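Local coordinates for nicotinate phosphoribosyltransferase (PDB 1VLP), which catalyses the ATP-dependent synthesis of nicotinate ribonucleotide from nicotinate and phosphoribosyl diphosphate, the first step from nicotinic acid to NAD, at residues M26-M31 with A243-M248; H32-T37 with N270-K275; T37-V42 with G135-T140; A264-I269 with P296-A301. One frame throughout, in Å; residues are numbered along the deposited sequence. Where two conformers were deposited one is given.

Interaction 1. Residues M26-M31 with A243-M248; sequences MYKITM and AHEWVM
Y27 lies opposite A243, just before helix 244-248, and M31 opposite W246 within it; helices 26-31 and 244-248 run in much the same direction, their axes 29° from parallel. Those axes pass 11.2 Å from each other, an interval bridged by side chains. K28 and E245 do it with charge: NZ of K28 donates to OE2 of E245 at 2.6 Å in a buried salt bridge, entering by the syn lone pair, and the two side chains cross at about a right angle. The lysine chain is bent at chi2 and chi3, and its NZ ends beside E245. Each end has further partners. NZ also binds the E144 carboxylate and the I141 carbonyl, while OE1 of E245 bonds the hydroxyl of Y46, which should hold the carboxylate against rotation. The pair thus joins the N-terminal domain to the barrel-like domain of this type II phosphoribosyltransferase, beside the active site: by similarity, Y27 binds nicotinate and H244 is the autophosphorylated histidine, here unmodified. CB of A243 meets CD1 of Y27 obliquely at 3.5 Å, and the Y27 hydroxyl bonds E144. Selenomethionine M31 is bent at chi2 and chi3. In the conformer described, its SE lies 3.4 Å from CB of W246 and makes an oblique Met-aromatic contact, 4.9 Å from the centroid of the five-membered ring, while its CE touches CG of E245 at 3.4 Å.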
# COMPACT_ATOMS: atom_id res chain seq x y z
N MSE A 26 0.89 2.89 6.80
CA MSE A 26 1.57 2.24 7.93
C MSE A 26 2.49 1.13 7.51
O MSE A 26 3.57 0.98 8.12
CB MSE A 26 0.61 1.69 8.97
CG MSE A 26 1.29 0.81 10.03
SE MSE A 26 -0.01 0.54 11.43
CE MSE A 26 0.84 -1.17 12.24
N TYR A 27 2.12 0.38 6.46
CA TYR A 27 3.00 -0.72 6.02
C TYR A 27 4.38 -0.23 5.63
O TYR A 27 5.36 -0.98 5.77
CB TYR A 27 2.38 -1.59 4.92
CG TYR A 27 2.51 -1.04 3.51
CD1 TYR A 27 3.66 -1.27 2.75
CD2 TYR A 27 1.51 -0.29 2.95
CE1 TYR A 27 3.77 -0.76 1.44
CE2 TYR A 27 1.62 0.23 1.64
CZ TYR A 27 2.74 -0.01 0.90
OH TYR A 27 2.81 0.51 -0.37
N LYS A 28 4.51 1.04 5.21
CA LYS A 28 5.85 1.55 4.89
C LYS A 28 6.77 1.65 6.11
O LYS A 28 7.95 1.32 6.03
CB LYS A 28 5.78 2.86 4.09
CG LYS A 28 5.14 2.71 2.72
CD LYS A 28 6.11 2.48 1.53
CE LYS A 28 6.87 1.17 1.45
NZ LYS A 28 7.58 1.11 0.12
N ILE A 29 6.23 2.06 7.25
CA ILE A 29 6.97 2.13 8.47
C ILE A 29 7.32 0.78 9.04
O ILE A 29 8.42 0.57 9.51
CB ILE A 29 6.22 3.06 9.49
CG1 ILE A 29 6.15 4.49 8.93
CG2 ILE A 29 6.86 3.07 10.89
CD1 ILE A 29 7.51 5.17 8.67
N THR A 30 6.38 -0.16 9.01
CA THR A 30 6.71 -1.53 9.49
C THR A 30 7.75 -2.19 8.57
O THR A 30 8.72 -2.77 9.08
CB THR A 30 5.47 -2.40 9.69
OG1 THR A 30 4.69 -2.42 8.50
CG2 THR A 30 4.64 -1.85 10.84
N MSE A 31 7.63 -2.05 7.25
CA MSE A 31 8.69 -2.49 6.36
C MSE A 31 10.02 -1.83 6.64
O MSE A 31 11.04 -2.48 6.66
CB MSE A 31 8.33 -2.13 4.90
CG MSE A 31 7.36 -3.04 4.22
SE MSE A 31 8.25 -4.78 3.91
CE MSE A 31 9.58 -4.28 2.79
N ALA A 243 3.86 -6.10 3.04
CA ALA A 243 3.65 -5.79 1.62
C ALA A 243 4.39 -6.82 0.77
O ALA A 243 5.25 -7.52 1.29
CB ALA A 243 4.18 -4.38 1.29
N HIS A 244 4.08 -6.89 -0.51
CA HIS A 244 4.78 -7.83 -1.43
C HIS A 244 6.26 -7.63 -1.42
O HIS A 244 6.99 -8.62 -1.55
CB HIS A 244 4.28 -7.75 -2.87
CG HIS A 244 2.84 -8.12 -3.05
ND1 HIS A 244 2.38 -9.41 -2.90
CD2 HIS A 244 1.76 -7.35 -3.32
CE1 HIS A 244 1.07 -9.42 -3.10
NE2 HIS A 244 0.67 -8.18 -3.37
N GLU A 245 6.71 -6.38 -1.25
CA GLU A 245 8.13 -6.07 -1.41
C GLU A 245 8.99 -6.81 -0.38
O GLU A 245 10.14 -7.16 -0.66
CB GLU A 245 8.36 -4.56 -1.45
CG GLU A 245 8.19 -3.81 -0.24
CD GLU A 245 8.64 -2.31 -0.40
OE1 GLU A 245 9.83 -2.09 -0.73
OE2 GLU A 245 7.84 -1.42 -0.10
N TRP A 246 8.40 -7.18 0.76
CA TRP A 246 9.08 -7.98 1.76
C TRP A 246 9.50 -9.32 1.24
O TRP A 246 10.70 -9.59 1.20
CB TRP A 246 8.24 -8.11 3.04
CG TRP A 246 8.94 -8.82 4.13
CD1 TRP A 246 8.54 -9.99 4.71
CD2 TRP A 246 10.14 -8.43 4.81
NE1 TRP A 246 9.41 -10.35 5.68
CE2 TRP A 246 10.41 -9.43 5.77
CE3 TRP A 246 11.03 -7.34 4.69
CZ2 TRP A 246 11.53 -9.38 6.62
CZ3 TRP A 246 12.14 -7.30 5.53
CH2 TRP A 246 12.37 -8.29 6.47
N VAL A 247 8.57 -10.20 0.85
CA VAL A 247 9.05 -11.52 0.38
C VAL A 247 9.82 -11.43 -0.94
O VAL A 247 10.70 -12.24 -1.17
CB VAL A 247 7.97 -12.67 0.33
CG1 VAL A 247 6.98 -12.46 -0.74
CG2 VAL A 247 8.68 -14.07 0.17
N MSE A 248 9.46 -10.49 -1.81
CA MSE A 248 10.22 -10.22 -3.09
C MSE A 248 11.65 -9.92 -2.76
O MSE A 248 12.55 -10.53 -3.35
CB MSE A 248 9.58 -9.09 -3.87
CG MSE A 248 8.18 -9.35 -4.40
SE MSE A 248 7.44 -7.74 -5.20
CE MSE A 248 8.66 -7.52 -6.70

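Interaction 2. Residues H32-T37 with N270-K275; sequences HAAVFT and NTFGAK
F272 carries its CG beside the backbone N and anti to the carbonyl carbon (chi1 -63°), and the ring extends from there toward A33 and A34 of helix 32-37. The far rim does the touching. CB of A33 lies in the ring plane at the edge, 4.0 Å from CE1 of F272, while CE2 is 4.2 Å from CB of A34. T271 places CG2 anti to its own backbone N, and this methyl serves two neighbours: it sits 3.7 Å above the centre of the F272 ring and meets T37 tip to tip, with OG1 of T37 at 4.0 Å from CG2. That T37 hydroxyl donates to the A33 carbonyl oxygen at 2.8 Å, on the opposite face of the carbonyl from T37 N, so one oxygen accepts two bonds. The hydroxyl of T271 is engaged with C267 O and N38. An alanine in place of F272 would probably open a gap beside A33 and A34 and leave the T271 methyl without the ring beneath it. G273, with positive phi, ends helix 260-272 directly after the aromatic. The result is a helix-helix contact in which small alanines accept an aromatic rim, joining the N-terminal domain to the helical layer of the barrel-like domain.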
# COMPACT_ATOMS: atom_id res chain seq x y z
N HIS A 32 9.98 -0.52 6.87
CA HIS A 32 11.20 0.22 7.19
C HIS A 32 11.90 -0.40 8.42
O HIS A 32 13.10 -0.61 8.46
CB HIS A 32 10.85 1.70 7.44
CG HIS A 32 12.05 2.59 7.53
ND1 HIS A 32 12.02 3.80 8.22
CD2 HIS A 32 13.30 2.47 7.01
CE1 HIS A 32 13.21 4.38 8.09
NE2 HIS A 32 14.01 3.58 7.40
N ALA A 33 11.11 -0.64 9.47
CA ALA A 33 11.62 -1.31 10.68
C ALA A 33 12.15 -2.69 10.37
O ALA A 33 13.22 -3.06 10.84
CB ALA A 33 10.56 -1.38 11.73
N ALA A 34 11.43 -3.43 9.53
CA ALA A 34 11.86 -4.81 9.20
C ALA A 34 13.18 -4.79 8.40
O ALA A 34 14.08 -5.60 8.64
CB ALA A 34 10.75 -5.55 8.43
N VAL A 35 13.30 -3.85 7.46
CA VAL A 35 14.46 -3.77 6.58
C VAL A 35 15.65 -3.28 7.35
O VAL A 35 16.76 -3.79 7.18
CB VAL A 35 14.13 -2.86 5.41
CG1 VAL A 35 15.33 -2.46 4.65
CG2 VAL A 35 13.09 -3.57 4.50
N PHE A 36 15.42 -2.26 8.18
CA PHE A 36 16.46 -1.72 9.06
C PHE A 36 17.02 -2.82 9.97
O PHE A 36 18.23 -2.90 10.15
CB PHE A 36 15.93 -0.55 9.91
CG PHE A 36 16.85 -0.16 11.05
CD1 PHE A 36 18.02 0.51 10.79
CD2 PHE A 36 16.55 -0.54 12.37
CE1 PHE A 36 18.89 0.87 11.84
CE2 PHE A 36 17.43 -0.19 13.42
CZ PHE A 36 18.57 0.50 13.14
N THR A 37 16.13 -3.62 10.54
CA THR A 37 16.47 -4.64 11.52
C THR A 37 17.30 -5.79 10.89
O THR A 37 18.31 -6.24 11.46
CB THR A 37 15.20 -5.14 12.28
OG1 THR A 37 14.60 -4.04 13.05
CG2 THR A 37 15.52 -6.26 13.26
N ASN A 270 10.33 -12.89 13.93
CA ASN A 270 11.48 -12.64 14.77
C ASN A 270 11.67 -11.14 15.02
O ASN A 270 12.11 -10.75 16.10
CB ASN A 270 12.73 -13.35 14.21
CG ASN A 270 12.62 -14.90 14.26
OD1 ASN A 270 11.86 -15.49 15.04
ND2 ASN A 270 13.38 -15.56 13.40
N THR A 271 11.24 -10.28 14.09
CA THR A 271 11.31 -8.83 14.26
C THR A 271 10.24 -8.20 15.17
O THR A 271 10.54 -7.37 16.03
CB THR A 271 11.29 -8.12 12.90
OG1 THR A 271 12.35 -8.67 12.10
CG2 THR A 271 11.47 -6.59 13.04
N PHE A 272 8.99 -8.58 14.98
CA PHE A 272 7.90 -7.91 15.66
C PHE A 272 7.24 -8.74 16.76
O PHE A 272 6.45 -8.21 17.54
CB PHE A 272 6.85 -7.54 14.64
CG PHE A 272 7.35 -6.55 13.62
CD1 PHE A 272 7.95 -5.35 14.02
CD2 PHE A 272 7.26 -6.82 12.25
CE1 PHE A 272 8.41 -4.42 13.06
CE2 PHE A 272 7.73 -5.92 11.30
CZ PHE A 272 8.29 -4.70 11.70
N GLY A 273 7.52 -10.03 16.78
CA GLY A 273 6.88 -10.93 17.71
C GLY A 273 5.73 -11.65 17.04
O GLY A 273 5.00 -11.05 16.22
N ALA A 274 5.58 -12.93 17.38
CA ALA A 274 4.54 -13.78 16.77
C ALA A 274 3.18 -13.16 16.92
O ALA A 274 2.39 -13.15 15.98
CB ALA A 274 4.55 -15.15 17.38
N LYS A 275 2.87 -12.63 18.09
CA LYS A 275 1.54 -12.07 18.26
C LYS A 275 1.23 -10.87 17.36
O LYS A 275 0.05 -10.58 17.11
CB LYS A 275 1.22 -11.81 19.72
CG LYS A 275 1.76 -10.58 20.34
CD LYS A 275 1.28 -10.52 21.81
CE LYS A 275 1.71 -9.26 22.52
NZ LYS A 275 3.19 -9.19 22.74

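Interaction 3. Residues T37-V42 with G135-T140; sequences TNFPDV and GSWKDT
W137 lays the CE3-CZ3 side of its indole beside F39 and V42, each lying side by side with the tryptophan and pointing the same way as it. CZ3 of W137 is 4.0 Å from CD2 of F39, and CE3 is 4.1 Å from CG1 of V42; both approaches are oblique to the indole. The backbone reinforces this: W137 N donates to V42 O at 2.8 Å, nearly straight at 162°. K138, the next residue, reaches the loop at P40. Its chain is extended until chi4 (-69°) turns NZ aside, and NZ donates to P40 O at 2.6 Å, lying in the carbonyl plane. A water fills in between, giving a hydrogen to F39 O at 2.8 Å and accepting one from K138 N, also at 2.8 Å. The carbonyls of F39, P40 and V42, in the loop after the helix, are each met by a donor here: the water, K138 NZ and W137 N. The loop leads from helix 26-38 into strand 43-50. Residues 135-140 follow strand 126-134, the antiparallel neighbour of strand 43-50, and G135 is still backbone-bonded to V44. W137 also rests on M31 and V35 of helix 26-38, while F39 and V42 touch I253 of helix 244-254.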
# COMPACT_ATOMS: atom_id res chain seq x y z
N THR A 37 16.13 -3.62 10.54
CA THR A 37 16.47 -4.64 11.52
C THR A 37 17.30 -5.79 10.89
O THR A 37 18.31 -6.24 11.46
CB THR A 37 15.20 -5.14 12.28
OG1 THR A 37 14.60 -4.04 13.05
CG2 THR A 37 15.52 -6.26 13.26
N ASN A 38 16.88 -6.25 9.71
CA ASN A 38 17.33 -7.49 9.11
C ASN A 38 18.27 -7.32 7.93
O ASN A 38 19.21 -8.09 7.76
CB ASN A 38 16.10 -8.29 8.67
CG ASN A 38 15.26 -8.74 9.84
OD1 ASN A 38 15.66 -9.66 10.57
ND2 ASN A 38 14.10 -8.13 10.03
N PHE A 39 18.04 -6.28 7.14
CA PHE A 39 18.77 -6.07 5.89
C PHE A 39 19.27 -4.62 5.68
O PHE A 39 19.09 -4.05 4.63
CB PHE A 39 17.88 -6.51 4.72
CG PHE A 39 17.36 -7.92 4.85
CD1 PHE A 39 18.22 -9.01 4.80
CD2 PHE A 39 16.01 -8.18 5.03
CE1 PHE A 39 17.76 -10.30 4.91
CE2 PHE A 39 15.55 -9.46 5.14
CZ PHE A 39 16.41 -10.52 5.08
N PRO A 40 19.95 -4.06 6.68
CA PRO A 40 20.41 -2.65 6.65
C PRO A 40 21.43 -2.29 5.54
O PRO A 40 21.71 -1.10 5.29
CB PRO A 40 21.08 -2.49 8.02
CG PRO A 40 21.53 -3.84 8.38
CD PRO A 40 20.44 -4.75 7.89
N ASP A 41 22.00 -3.31 4.93
CA ASP A 41 23.12 -3.24 3.95
C ASP A 41 22.66 -3.45 2.48
O ASP A 41 23.32 -3.04 1.52
CB ASP A 41 24.06 -4.39 4.27
CG ASP A 41 23.32 -5.78 4.40
OD1 ASP A 41 22.34 -5.86 5.24
OD2 ASP A 41 23.75 -6.78 3.69
N VAL A 42 21.59 -4.19 2.33
CA VAL A 42 21.06 -4.59 1.03
C VAL A 42 20.69 -3.35 0.25
O VAL A 42 20.16 -2.39 0.81
CB VAL A 42 19.80 -5.50 1.24
CG1 VAL A 42 18.99 -5.69 -0.01
CG2 VAL A 42 20.21 -6.82 1.86
N GLY A 135 19.37 2.79 -3.80
CA GLY A 135 20.25 2.93 -2.62
C GLY A 135 20.03 1.81 -1.65
O GLY A 135 19.40 0.79 -2.01
N SER A 136 20.51 1.96 -0.41
CA SER A 136 20.24 0.97 0.62
C SER A 136 18.74 0.86 0.81
O SER A 136 18.00 1.82 0.75
CB SER A 136 20.96 1.34 1.93
OG SER A 136 21.02 0.27 2.85
N TRP A 137 18.28 -0.34 1.09
CA TRP A 137 16.86 -0.59 1.26
C TRP A 137 16.27 0.28 2.38
O TRP A 137 15.22 0.85 2.17
CB TRP A 137 16.63 -2.09 1.46
CG TRP A 137 15.22 -2.59 1.17
CD1 TRP A 137 14.18 -1.90 0.64
CD2 TRP A 137 14.77 -3.94 1.31
NE1 TRP A 137 13.11 -2.69 0.47
CE2 TRP A 137 13.43 -3.97 0.86
CE3 TRP A 137 15.35 -5.13 1.79
CZ2 TRP A 137 12.65 -5.14 0.92
CZ3 TRP A 137 14.57 -6.28 1.83
CH2 TRP A 137 13.24 -6.28 1.38
N LYS A 138 16.97 0.45 3.50
CA LYS A 138 16.51 1.33 4.60
C LYS A 138 16.45 2.82 4.23
O LYS A 138 15.73 3.57 4.88
CB LYS A 138 17.36 1.18 5.85
CG LYS A 138 18.72 1.76 5.80
CD LYS A 138 19.51 1.32 7.04
CE LYS A 138 20.89 1.92 7.06
NZ LYS A 138 21.80 1.40 6.02
N ASP A 139 17.21 3.22 3.23
CA ASP A 139 17.23 4.61 2.72
C ASP A 139 16.18 4.86 1.65
O ASP A 139 15.93 6.04 1.30
CB ASP A 139 18.59 4.96 2.08
CG ASP A 139 19.69 5.15 3.10
OD1 ASP A 139 19.40 5.25 4.29
OD2 ASP A 139 20.86 5.19 2.69
N THR A 140 15.61 3.80 1.07
CA THR A 140 14.74 3.95 -0.10
C THR A 140 13.28 3.56 0.11
O THR A 140 12.36 4.05 -0.63
CB THR A 140 15.33 3.16 -1.31
OG1 THR A 140 15.43 1.80 -0.99
CG2 THR A 140 16.70 3.72 -1.67
O HOH W 1 19.09 -1.38 3.88
O HOH W 2 23.88 -0.41 1.67

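Interaction 4. Residues A264-I269 with P296-A301; sequences AMDCWI and PPYSDA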
# COMPACT_ATOMS: atom_id res chain seq x y z
N ALA A 264 10.74 -15.33 4.86
CA ALA A 264 10.12 -14.04 5.07
C ALA A 264 9.25 -14.05 6.33
O ALA A 264 9.28 -13.07 7.05
CB ALA A 264 9.28 -13.58 3.86
N MSE A 265 8.45 -15.09 6.56
CA MSE A 265 7.63 -15.12 7.78
C MSE A 265 8.51 -15.18 9.02
O MSE A 265 8.29 -14.46 10.00
CB MSE A 265 6.69 -16.32 7.81
CG MSE A 265 5.68 -16.32 6.72
SE MSE A 265 4.41 -17.82 7.04
CE MSE A 265 5.44 -19.32 6.76
N ASP A 266 9.53 -16.03 8.98
CA ASP A 266 10.43 -16.12 10.11
C ASP A 266 10.99 -14.78 10.45
O ASP A 266 11.05 -14.40 11.64
CB ASP A 266 11.57 -17.06 9.80
CG ASP A 266 11.20 -18.50 9.99
OD1 ASP A 266 10.38 -18.80 10.85
OD2 ASP A 266 11.80 -19.35 9.31
N CYS A 267 11.49 -14.08 9.45
CA CYS A 267 12.11 -12.84 9.71
C CYS A 267 11.12 -11.83 10.27
O CYS A 267 11.42 -11.06 11.17
CB CYS A 267 12.69 -12.25 8.44
SG CYS A 267 14.27 -12.85 7.99
N TRP A 268 9.91 -11.83 9.71
CA TRP A 268 8.88 -10.89 10.15
C TRP A 268 8.57 -11.17 11.62
O TRP A 268 8.54 -10.27 12.44
CB TRP A 268 7.63 -11.02 9.26
CG TRP A 268 6.62 -9.91 9.41
CD1 TRP A 268 5.45 -9.94 10.08
CD2 TRP A 268 6.68 -8.60 8.79
NE1 TRP A 268 4.76 -8.76 9.92
CE2 TRP A 268 5.51 -7.91 9.17
CE3 TRP A 268 7.63 -7.95 7.99
CZ2 TRP A 268 5.23 -6.62 8.73
CZ3 TRP A 268 7.36 -6.64 7.57
CH2 TRP A 268 6.18 -6.00 7.95
N ILE A 269 8.39 -12.44 11.95
CA ILE A 269 7.98 -12.85 13.29
C ILE A 269 9.10 -12.57 14.31
O ILE A 269 8.83 -12.10 15.42
CB ILE A 269 7.58 -14.34 13.32
CG1 ILE A 269 6.21 -14.52 12.69
CG2 ILE A 269 7.49 -14.89 14.75
CD1 ILE A 269 5.89 -15.94 12.30
N PRO A 296 1.32 -24.66 11.83
CA PRO A 296 1.80 -24.16 13.12
C PRO A 296 3.33 -24.16 13.15
O PRO A 296 3.95 -25.05 12.56
CB PRO A 296 1.15 -25.12 14.12
CG PRO A 296 -0.08 -25.61 13.44
CD PRO A 296 0.38 -25.77 12.02
N PRO A 297 3.94 -23.14 13.75
CA PRO A 297 3.36 -22.01 14.51
C PRO A 297 2.85 -20.82 13.65
O PRO A 297 2.07 -20.00 14.13
CB PRO A 297 4.56 -21.56 15.37
CG PRO A 297 5.76 -21.81 14.48
CD PRO A 297 5.43 -23.04 13.64
N TYR A 298 3.30 -20.75 12.40
CA TYR A 298 2.98 -19.63 11.47
C TYR A 298 1.48 -19.36 11.36
O TYR A 298 1.03 -18.21 11.52
CB TYR A 298 3.54 -19.97 10.10
CG TYR A 298 5.00 -20.21 10.17
CD1 TYR A 298 5.88 -19.15 10.39
CD2 TYR A 298 5.52 -21.49 10.10
CE1 TYR A 298 7.27 -19.39 10.48
CE2 TYR A 298 6.86 -21.71 10.20
CZ TYR A 298 7.73 -20.67 10.38
OH TYR A 298 9.07 -20.97 10.49
N SER A 299 0.72 -20.43 11.12
CA SER A 299 -0.73 -20.32 10.91
C SER A 299 -1.47 -19.94 12.18
O SER A 299 -2.59 -19.48 12.12
CB SER A 299 -1.33 -21.62 10.33
OG SER A 299 -0.91 -22.75 11.02
N ASP A 300 -0.86 -20.18 13.34
CA ASP A 300 -1.39 -19.68 14.61
C ASP A 300 -1.05 -18.21 14.91
O ASP A 300 -1.90 -17.48 15.44
CB ASP A 300 -0.95 -20.62 15.72
CG ASP A 300 -1.53 -22.01 15.55
OD1 ASP A 300 -2.71 -22.12 15.10
OD2 ASP A 300 -0.79 -22.96 15.83
N ALA A 301 0.15 -17.77 14.51
CA ALA A 301 0.62 -16.41 14.78
C ALA A 301 -0.11 -15.33 13.96
O ALA A 301 -0.64 -14.33 14.50
CB ALA A 301 2.14 -16.32 14.51
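M265 and Y298 have their CA atoms 7.5 Å apart and I269 and A301 8.3 Å apart, where the middle of helix 260-272 meets the short helix 298-301 that follows a cis peptide bond between P296 and P297. Y298 is the centre of the contact, and three residues of the longer helix meet it in three ways. Selenomethionine M265 bends at chi3 so that its terminal methyl comes over one face of the phenol, CE standing 3.8 Å from the ring centroid and 22° off the normal, a CH-pi contact offset toward the rim. SE of the same residue lies obliquely, 4.6 Å from that centroid. I269 crosses the tyrosine at about a right angle, with its CD1 3.7 Å from CD1 of Y298 and 4.4 Å from CB of A301. At the ring edge, the Y298 hydroxyl donates to OD1 of D266 at 2.6 Å. The oxygen is met on its syn side, 26° out of the carboxylate plane. K262 NZ bonds the same hydroxyl and lies in a long, weak ion pair with OD2 of D266, an arrangement that would favour a charged carboxylate. A leucine in place of Y298 would probably leave OD1 of D266 without its donor and the M265 methyl without a ring face. Helix 260-272 leads toward strand 279-281 and helix 298-301 into strand 304-307, neighbours in the parallel sheet, so the contact is typical of the outer helical layer of a TIM-barrel-like domain.

How the interactions relate
Helix 26-38 supplies one side of interactions 1, 2 and 3 in turn, from its N-terminal part to the loop after its end, and T37 belongs to both 2 and 3. Helix 260-272 serves interactions 2 and 4, whose centres lie about 11 Å apart; those of 3 and 4 are about 22 Å apart. Along the chain interaction 3 is nested within the loops closed by 1 and 2, while 2 and 4 cross. Interactions 1 and 2 join the N-terminal domain to the barrel-like domain, 3 lies within the former and 4 within the latter. W246 links them, touching A34, F39 and A264, so the interface between the domains, beside the predicted nicotinate site, runs on into contacts within each of them.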